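Side-chain contacts in phosphodiesterase (Pseudomonas aeruginosa, PDB 4G75), which is a colicin M-like bacteriocin, a magnesium-binding phosphodiesterase that probably kills related bacteria by cleaving the lipid-linked precursor of peptidoglycan: residues K173-F178 and L216-I221; A63-W68 and E84-I89. All blocks are in the same frame, centred on the assembly; numbering follows the deposited sequence. Where two conformers were deposited one is given.

Interaction 1: residues K173-F178 and L216-I221; sequences KAMPQF and LRIVGI. With EDO (1,2-ethanediol), chain C.
Met-175 and Ile-218 point their side chains at each other and meet tip to tip. The selenium of Met-175, a selenomethionine, lies 4.0 Å from CD1 of Ile-218 and is nearly as close to CG1, so it faces the end of the isoleucine chain instead of a single methyl. Met-175 gets there because its chain is extended beyond CG (chi2 176°). In Ile-218 the turn about CB-CG1 (chi2 72°) brings CD1 up to the selenium. The methionine methyl continues toward the neighbouring leucine: Met-175 CE is 4.4 Å from Leu-216 CD1, a looser contact. All three residues are buried, and Pro-170 touches both Met-175 and Leu-216. Arg-217, between the two strand residues, points to the other side of the sheet. Its NH1 donates in the guanidinium plane to O1 of an ethanediol, 3.0 Å away and fairly straight at 161°, while NH2 forms a salt bridge with Asp-193. Met-175 is the N-cap residue of helix 176-184, and strand 213-224 runs antiparallel between strands 188-199 and 229-243. Apolar side chains here join the start of a helix to one face of the mixed sheet, within the colicin M family region that also carries the magnesium site.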
# COMPACT_ATOMS: atom_id res chain seq x y z
N LYS A 173 -3.12 -21.11 -16.99
CA LYS A 173 -2.91 -21.73 -18.29
C LYS A 173 -1.76 -21.11 -19.08
O LYS A 173 -1.16 -21.77 -19.93
CB LYS A 173 -4.19 -21.70 -19.13
CG LYS A 173 -5.26 -22.65 -18.61
CD LYS A 173 -6.38 -22.83 -19.62
CE LYS A 173 -7.22 -21.57 -19.72
NZ LYS A 173 -7.93 -21.26 -18.45
N ALA A 174 -1.44 -19.86 -18.79
CA ALA A 174 -0.39 -19.15 -19.53
C ALA A 174 0.99 -19.26 -18.87
O ALA A 174 1.99 -18.84 -19.44
CB ALA A 174 -0.78 -17.69 -19.71
N MSE A 175 1.03 -19.83 -17.66
CA MSE A 175 2.30 -20.00 -16.96
C MSE A 175 3.11 -21.11 -17.61
O MSE A 175 2.63 -22.23 -17.73
CB MSE A 175 2.06 -20.34 -15.49
CG MSE A 175 1.38 -19.25 -14.71
SE MSE A 175 1.01 -19.87 -12.89
CE MSE A 175 0.14 -18.26 -12.22
N PRO A 176 4.34 -20.80 -18.03
CA PRO A 176 5.20 -21.85 -18.59
C PRO A 176 5.38 -23.05 -17.66
O PRO A 176 5.46 -24.17 -18.14
CB PRO A 176 6.53 -21.12 -18.79
CG PRO A 176 6.11 -19.72 -19.09
CD PRO A 176 4.92 -19.46 -18.20
N GLN A 177 5.42 -22.82 -16.34
CA GLN A 177 5.58 -23.95 -15.43
C GLN A 177 4.35 -24.85 -15.48
O GLN A 177 4.47 -26.08 -15.48
CB GLN A 177 5.81 -23.47 -14.00
CG GLN A 177 7.14 -22.78 -13.79
CD GLN A 177 7.38 -22.41 -12.35
OE1 GLN A 177 7.26 -21.25 -11.97
NE2 GLN A 177 7.70 -23.41 -11.53
N PHE A 178 3.18 -24.24 -15.56
CA PHE A 178 1.97 -25.04 -15.68
C PHE A 178 1.91 -25.77 -17.02
O PHE A 178 1.58 -26.95 -17.07
CB PHE A 178 0.71 -24.21 -15.48
CG PHE A 178 -0.55 -25.03 -15.55
CD1 PHE A 178 -0.96 -25.76 -14.45
CD2 PHE A 178 -1.28 -25.10 -16.72
CE1 PHE A 178 -2.10 -26.55 -14.51
CE2 PHE A 178 -2.42 -25.88 -16.79
CZ PHE A 178 -2.83 -26.61 -15.68
N LEU A 216 4.32 -16.84 -6.01
CA LEU A 216 3.08 -17.58 -5.85
C LEU A 216 3.38 -19.07 -5.71
O LEU A 216 4.44 -19.54 -6.12
CB LEU A 216 2.14 -17.36 -7.04
CG LEU A 216 1.68 -15.93 -7.32
CD1 LEU A 216 0.74 -15.92 -8.53
CD2 LEU A 216 0.99 -15.33 -6.10
N ARG A 217 2.44 -19.78 -5.11
CA ARG A 217 2.48 -21.24 -5.06
C ARG A 217 1.20 -21.78 -5.65
O ARG A 217 0.10 -21.43 -5.21
CB ARG A 217 2.62 -21.71 -3.62
CG ARG A 217 2.88 -23.20 -3.49
CD ARG A 217 3.04 -23.61 -2.04
NE ARG A 217 3.45 -25.00 -1.93
CZ ARG A 217 3.83 -25.58 -0.79
NH1 ARG A 217 3.85 -24.89 0.34
NH2 ARG A 217 4.20 -26.86 -0.79
N ILE A 218 1.34 -22.64 -6.66
CA ILE A 218 0.20 -23.26 -7.32
C ILE A 218 0.13 -24.71 -6.87
O ILE A 218 1.05 -25.49 -7.13
CB ILE A 218 0.32 -23.19 -8.85
CG1 ILE A 218 0.10 -21.75 -9.33
CG2 ILE A 218 -0.75 -24.07 -9.52
CD1 ILE A 218 1.22 -20.81 -9.02
N VAL A 219 -0.96 -25.06 -6.20
CA VAL A 219 -1.09 -26.40 -5.64
C VAL A 219 -2.48 -26.98 -5.89
O VAL A 219 -3.49 -26.30 -5.71
CB VAL A 219 -0.81 -26.41 -4.12
CG1 VAL A 219 -1.78 -25.49 -3.39
CG2 VAL A 219 -0.87 -27.82 -3.57
N GLY A 220 -2.53 -28.23 -6.32
CA GLY A 220 -3.79 -28.87 -6.62
C GLY A 220 -3.65 -30.22 -7.25
O GLY A 220 -2.60 -30.87 -7.17
N ILE A 221 -4.72 -30.66 -7.89
CA ILE A 221 -4.75 -31.98 -8.49
C ILE A 221 -5.02 -31.84 -9.98
O ILE A 221 -6.00 -31.21 -10.38
CB ILE A 221 -5.86 -32.84 -7.87
CG1 ILE A 221 -5.59 -33.04 -6.38
CG2 ILE A 221 -5.94 -34.18 -8.59
CD1 ILE A 221 -6.59 -33.94 -5.70
C1 EDO C . 3.04 -20.71 0.39
O1 EDO C . 3.31 -22.01 0.93
C2 EDO C . 2.17 -19.96 1.39
O2 EDO C . 1.01 -20.75 1.66

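Interaction 2: residues A63-W68 and E84-I89; sequences AQWANW and EFIWDI. With EDO (1,2-ethanediol), chain M.
Carboxylate oxygen OE1 of Glu-84 is gripped by two cations, Lys-42 NZ and Arg-45 NH2, both from helix 34-49, which probably stabilise its negative charge. The other oxygen, Glu-84 OE2, accepts a short hydrogen bond of 2.7 Å from O1 of an ethanediol, probably from the crystallisation liquor. One turn on, Asp-88 OD2 pairs with Arg-45 NE and also bonds Tyr-49 OH, tying helix 81-102 again to helix 34-49. The contact with residues 63-68 is made by the neighbouring side chains. Trp-65 extends from the end of helix 55-65 with CG anti to the backbone N (chi1 -164°), carrying its six-membered ring over to the second helix. The indole edge is directed at the face of Phe-85 in an offset edge-to-face pair, planes at 61° and centroids 5.8 Å apart; CZ3 of Trp-65 comes within 3.9 Å of Phe-85 CD2. At the next corner of the indole, CH2 of Trp-65 rests 3.8 Å from Ile-86 CD1, the two side chains crossing at about a right angle. Phe-85 also packs on Leu-58 and Leu-61 of helix 55-65. Just beyond Trp-65 a Schellman motif with positive phi at Asn-67 ends the helix. With no hydrogen bond across the two segments, Trp-65 joins them by dispersion and weak ring electrostatics, while the charged groups of residues 84-89 serve a different helix.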
# COMPACT_ATOMS: atom_id res chain seq x y z
N ALA A 63 11.38 17.29 1.01
CA ALA A 63 12.30 18.15 0.27
C ALA A 63 12.50 19.46 1.03
O ALA A 63 13.60 20.03 1.03
CB ALA A 63 11.79 18.41 -1.14
N GLN A 64 11.45 19.95 1.68
CA GLN A 64 11.56 21.15 2.49
C GLN A 64 12.38 20.86 3.74
O GLN A 64 13.37 21.54 4.03
CB GLN A 64 10.18 21.65 2.91
CG GLN A 64 9.31 22.15 1.77
CD GLN A 64 7.89 22.41 2.22
OE1 GLN A 64 7.61 23.41 2.88
NE2 GLN A 64 6.98 21.52 1.87
N TRP A 65 11.95 19.85 4.49
CA TRP A 65 12.60 19.43 5.72
C TRP A 65 14.10 19.27 5.50
O TRP A 65 14.92 19.80 6.26
CB TRP A 65 12.00 18.10 6.17
CG TRP A 65 12.29 17.72 7.58
CD1 TRP A 65 13.14 18.33 8.45
CD2 TRP A 65 11.75 16.58 8.27
NE1 TRP A 65 13.14 17.67 9.65
CE2 TRP A 65 12.30 16.59 9.57
CE3 TRP A 65 10.84 15.58 7.92
CZ2 TRP A 65 11.97 15.62 10.52
CZ3 TRP A 65 10.52 14.62 8.86
CH2 TRP A 65 11.09 14.65 10.15
N ALA A 66 14.47 18.52 4.46
CA ALA A 66 15.87 18.16 4.23
C ALA A 66 16.60 19.14 3.31
O ALA A 66 17.75 18.91 2.95
CB ALA A 66 15.97 16.75 3.68
N ASN A 67 15.93 20.23 2.94
CA ASN A 67 16.55 21.26 2.11
C ASN A 67 17.12 20.72 0.81
O ASN A 67 18.29 20.94 0.49
CB ASN A 67 17.64 21.99 2.89
CG ASN A 67 17.11 22.69 4.12
OD1 ASN A 67 17.59 22.48 5.23
ND2 ASN A 67 16.10 23.53 3.93
N TRP A 68 16.30 19.99 0.07
CA TRP A 68 16.72 19.47 -1.22
C TRP A 68 16.81 20.60 -2.22
O TRP A 68 17.59 20.54 -3.17
CB TRP A 68 15.73 18.44 -1.74
CG TRP A 68 15.81 17.10 -1.08
CD1 TRP A 68 16.55 16.76 0.02
CD2 TRP A 68 15.09 15.93 -1.46
NE1 TRP A 68 16.34 15.44 0.33
CE2 TRP A 68 15.45 14.90 -0.56
CE3 TRP A 68 14.19 15.64 -2.48
CZ2 TRP A 68 14.93 13.61 -0.65
CZ3 TRP A 68 13.68 14.36 -2.58
CH2 TRP A 68 14.05 13.36 -1.67
N GLU A 84 4.40 18.12 9.69
CA GLU A 84 3.36 17.61 8.81
C GLU A 84 3.73 16.25 8.21
O GLU A 84 2.86 15.39 8.03
CB GLU A 84 3.03 18.62 7.71
CG GLU A 84 2.33 19.87 8.24
CD GLU A 84 1.14 19.54 9.12
OE1 GLU A 84 0.26 18.76 8.67
OE2 GLU A 84 1.08 20.04 10.27
N PHE A 85 5.01 16.06 7.91
CA PHE A 85 5.47 14.77 7.39
C PHE A 85 5.24 13.72 8.47
O PHE A 85 4.70 12.64 8.22
CB PHE A 85 6.95 14.84 7.02
CG PHE A 85 7.47 13.60 6.34
CD1 PHE A 85 7.59 13.55 4.95
CD2 PHE A 85 7.84 12.49 7.08
CE1 PHE A 85 8.08 12.40 4.32
CE2 PHE A 85 8.33 11.35 6.45
CZ PHE A 85 8.44 11.30 5.08
N ILE A 86 5.65 14.04 9.69
CA ILE A 86 5.51 13.11 10.81
C ILE A 86 4.06 12.73 11.07
O ILE A 86 3.74 11.54 11.21
CB ILE A 86 6.16 13.66 12.08
CG1 ILE A 86 7.68 13.69 11.90
CG2 ILE A 86 5.76 12.81 13.27
CD1 ILE A 86 8.43 14.53 12.92
N TRP A 87 3.18 13.72 11.13
CA TRP A 87 1.76 13.45 11.36
C TRP A 87 1.08 12.68 10.22
O TRP A 87 0.20 11.87 10.47
CB TRP A 87 0.97 14.73 11.70
CG TRP A 87 1.08 15.13 13.14
CD1 TRP A 87 1.56 16.32 13.63
CD2 TRP A 87 0.71 14.35 14.29
NE1 TRP A 87 1.50 16.33 15.00
CE2 TRP A 87 0.98 15.13 15.43
CE3 TRP A 87 0.16 13.08 14.46
CZ2 TRP A 87 0.73 14.68 16.72
CZ3 TRP A 87 -0.09 12.62 15.74
CH2 TRP A 87 0.20 13.42 16.86
N ASP A 88 1.48 12.93 8.98
CA ASP A 88 0.94 12.18 7.85
C ASP A 88 1.39 10.71 7.95
O ASP A 88 0.63 9.79 7.64
CB ASP A 88 1.40 12.77 6.50
CG ASP A 88 0.52 13.91 6.02
OD1 ASP A 88 -0.32 14.44 6.80
OD2 ASP A 88 0.68 14.30 4.84
N ILE A 89 2.63 10.50 8.38
CA ILE A 89 3.13 9.14 8.57
C ILE A 89 2.32 8.43 9.66
O ILE A 89 2.07 7.23 9.59
CB ILE A 89 4.65 9.13 8.88
CG1 ILE A 89 5.44 9.55 7.64
CG2 ILE A 89 5.12 7.74 9.35
CD1 ILE A 89 5.18 8.70 6.42
C1 EDO M . 2.76 23.41 11.23
O1 EDO M . 2.79 21.98 11.16
C2 EDO M . 2.88 24.02 9.84
O2 EDO M . 3.87 23.29 9.09

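How the interactions relate
The two contacts stand on opposite sides of the chain's centre, their own centres 44 Å apart, and share no helix or strand. Interaction 1 is fully buried and sets a helix start against a sheet in the colicin M family region, with Leu-216 about 11 Å from the bound magnesium ion, side chain to metal. Interaction 2 comes earlier in the chain, joins two helices away from the annotated sites and is only partly buried. Neither has a hydrogen bond between its segments: a selenomethionine meets branched aliphatic side chains in interaction 1, whereas interaction 2 centres on an indole edge set against a phenyl ring and an isoleucine. In both, charged residues beside the apolar partners pair with other elements.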